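Local structure of catabolite activation-like protein (Xanthomonas campestris pv. campestris, 3IWZ) at the interface of chains A and B. The protein acts as a dimeric CRP-family global transcription regulator that binds c-di-GMP, which appears to abolish its DNA binding, and so links cell-cell signalling to virulence gene expression. Coordinates in Å, arbitrary orientation; residue numbers count along the deposited sequence, not the author numbering. Chains: chain A/B, Catabolite activation-like protein.

The interface of chains A and B. Residues chain A 152-154, 157-158, 166; chain B 67, 69, 75.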
loop_
_atom_site.group_PDB
_atom_site.type_symbol
_atom_site.label_atom_id
_atom_site.label_comp_id
_atom_site.label_asym_id
_atom_site.label_seq_id
_atom_site.Cartn_x
_atom_site.Cartn_y
_atom_site.Cartn_z
ATOM N N ALA A 152 0.913 -4.452 6.881
ATOM C CA ALA A 152 0.739 -3.482 7.977
ATOM C C ALA A 152 -0.147 -4.071 9.095
ATOM O O ALA A 152 0.169 -3.938 10.274
ATOM C CB ALA A 152 0.114 -2.210 7.458
ATOM N N SER A 153 -1.250 -4.715 8.720
ATOM C CA SER A 153 -2.170 -5.320 9.695
ATOM C C SER A 153 -1.480 -6.372 10.536
ATOM O O SER A 153 -1.623 -6.393 11.748
ATOM C CB SER A 153 -3.342 -5.988 8.994
ATOM O OG SER A 153 -4.008 -5.060 8.171
ATOM N N ARG A 154 -0.740 -7.255 9.877
ATOM C CA ARG A 154 -0.024 -8.320 10.555
ATOM C C ARG A 154 1.088 -7.808 11.464
ATOM O O ARG A 154 1.373 -8.395 12.508
ATOM C CB ARG A 154 0.526 -9.303 9.522
ATOM C CG ARG A 154 -0.572 -10.153 8.887
ATOM C CD ARG A 154 -0.031 -11.215 7.927
ATOM N NE ARG A 154 -0.062 -10.746 6.550
ATOM C CZ ARG A 154 0.123 -11.509 5.479
ATOM N NH1 ARG A 154 0.363 -12.807 5.596
ATOM N NH2 ARG A 154 0.053 -10.961 4.279
ATOM N N PHE A 157 -0.945 -6.434 14.626
ATOM C CA PHE A 157 -1.734 -7.348 15.438
ATOM C C PHE A 157 -1.306 -8.810 15.563
ATOM O O PHE A 157 -1.950 -9.565 16.289
ATOM C CB PHE A 157 -3.185 -7.301 14.945
ATOM C CG PHE A 157 -3.760 -5.913 14.895
ATOM C CD1 PHE A 157 -3.771 -5.106 16.029
ATOM C CD2 PHE A 157 -4.293 -5.409 13.711
ATOM C CE1 PHE A 157 -4.305 -3.816 15.984
ATOM C CE2 PHE A 157 -4.827 -4.125 13.656
ATOM C CZ PHE A 157 -4.833 -3.327 14.797
ATOM N N LEU A 158 -0.250 -9.224 14.868
ATOM C CA LEU A 158 0.184 -10.624 14.957
ATOM C C LEU A 158 1.575 -10.809 15.555
ATOM O O LEU A 158 2.477 -10.014 15.303
ATOM C CB LEU A 158 0.179 -11.294 13.579
ATOM C CG LEU A 158 -1.069 -11.417 12.711
ATOM C CD1 LEU A 158 -0.752 -12.391 11.587
ATOM C CD2 LEU A 158 -2.248 -11.915 13.504
ATOM N N ARG A 166 2.165 -17.311 8.133
ATOM C CA ARG A 166 1.390 -16.763 7.015
ATOM C C ARG A 166 2.291 -16.378 5.838
ATOM O O ARG A 166 1.894 -16.503 4.677
ATOM C CB ARG A 166 0.583 -15.547 7.468
ATOM C CG ARG A 166 -0.496 -15.883 8.506
ATOM C CD ARG A 166 -1.446 -14.705 8.735
ATOM N NE ARG A 166 -2.444 -14.963 9.774
ATOM C CZ ARG A 166 -3.377 -14.087 10.149
ATOM N NH1 ARG A 166 -3.446 -12.890 9.567
ATOM N NH2 ARG A 166 -4.239 -14.398 11.114
ATOM N N ALA B 67 -8.626 -1.553 7.941
ATOM C CA ALA B 67 -8.378 -2.978 7.731
ATOM C C ALA B 67 -8.675 -3.687 9.044
ATOM O O ALA B 67 -8.421 -3.142 10.120
ATOM C CB ALA B 67 -6.923 -3.213 7.326
ATOM N N GLU B 69 -8.525 -7.378 11.513
ATOM C CA GLU B 69 -7.743 -8.576 11.760
ATOM C C GLU B 69 -8.710 -9.592 12.339
ATOM O O GLU B 69 -9.923 -9.458 12.168
ATOM C CB GLU B 69 -6.588 -8.317 12.728
ATOM C CG GLU B 69 -5.237 -8.174 12.027
ATOM C CD GLU B 69 -4.858 -9.412 11.212
ATOM O OE1 GLU B 69 -3.933 -9.312 10.370
ATOM O OE2 GLU B 69 -5.484 -10.483 11.422
ATOM N N LEU B 75 -7.147 -1.060 11.994
ATOM C CA LEU B 75 -6.002 -0.223 11.684
ATOM C C LEU B 75 -6.417 0.743 10.570
ATOM O O LEU B 75 -6.677 0.333 9.430
ATOM C CB LEU B 75 -4.808 -1.075 11.227
ATOM C CG LEU B 75 -3.496 -0.354 10.883
ATOM C CD1 LEU B 75 -2.894 0.271 12.141
ATOM C CD2 LEU B 75 -2.507 -1.355 10.266
#
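The carboxylate of B:Glu69 reaches across the dimer interface to the guanidinium of A:Arg166, forming a long salt bridge in which NH1 of A:Arg166 lies 3.7 Å from OE2 of B:Glu69. OE1 of the same carboxylate is about equally far from NH1, so this nitrogen faces the pair of oxygens rather than one of them. With the two planes turned 37° apart and the side chains running past each other in opposite directions, the link is probably loose and mainly electrostatic. A:Arg166 is extended from CG to NE, which carries its charge out from helix 160-171 to chain B. A:Leu158, in the same chain, lays CD1 3.3 Å above one guanidinium face, toward the rim, and may steady it, while its other methyl, CD2, approaches OE2.

OE1 is turned toward helix 130-157, where it meets CB of A:Ser153 at 3.6 Å and the aliphatic CG of A:Arg154. The guanidinium of A:Arg154 bends away at chi3 (-96°), but its positive charge may still favour the ionised carboxylate.

The aliphatic part of B:Glu69 packs against A:Phe157, the last residue of the helix, with CG 3.4 Å from the ring atom CD2. A bend at chi2 (-59°) folds the glutamate so that its methylenes meet the phenylalanine while its carboxylate turns toward A:Arg166. Farther along the ring, CE2 of A:Phe157 touches CB of B:Leu75 at 3.9 Å.

This patch belongs to the two-fold homodimer interface of a CRP-type regulator: the long dimer helix 130-157, with A:Arg166 of helix 160-171 in the helix-turn-helix domain, meets strands 63-68 and 74-80 of the partner's cyclic nucleotide-binding domain and the loop between them, which carries B:Glu69. It therefore joins parts of both domains across the dimer and may influence their relative placement. On the strands, the B:Ala67 methyl sits 3.6 Å from the A:Ser153 hydroxyl OG, and CD2 of B:Leu75 rests 3.9 Å from CB of A:Ala152.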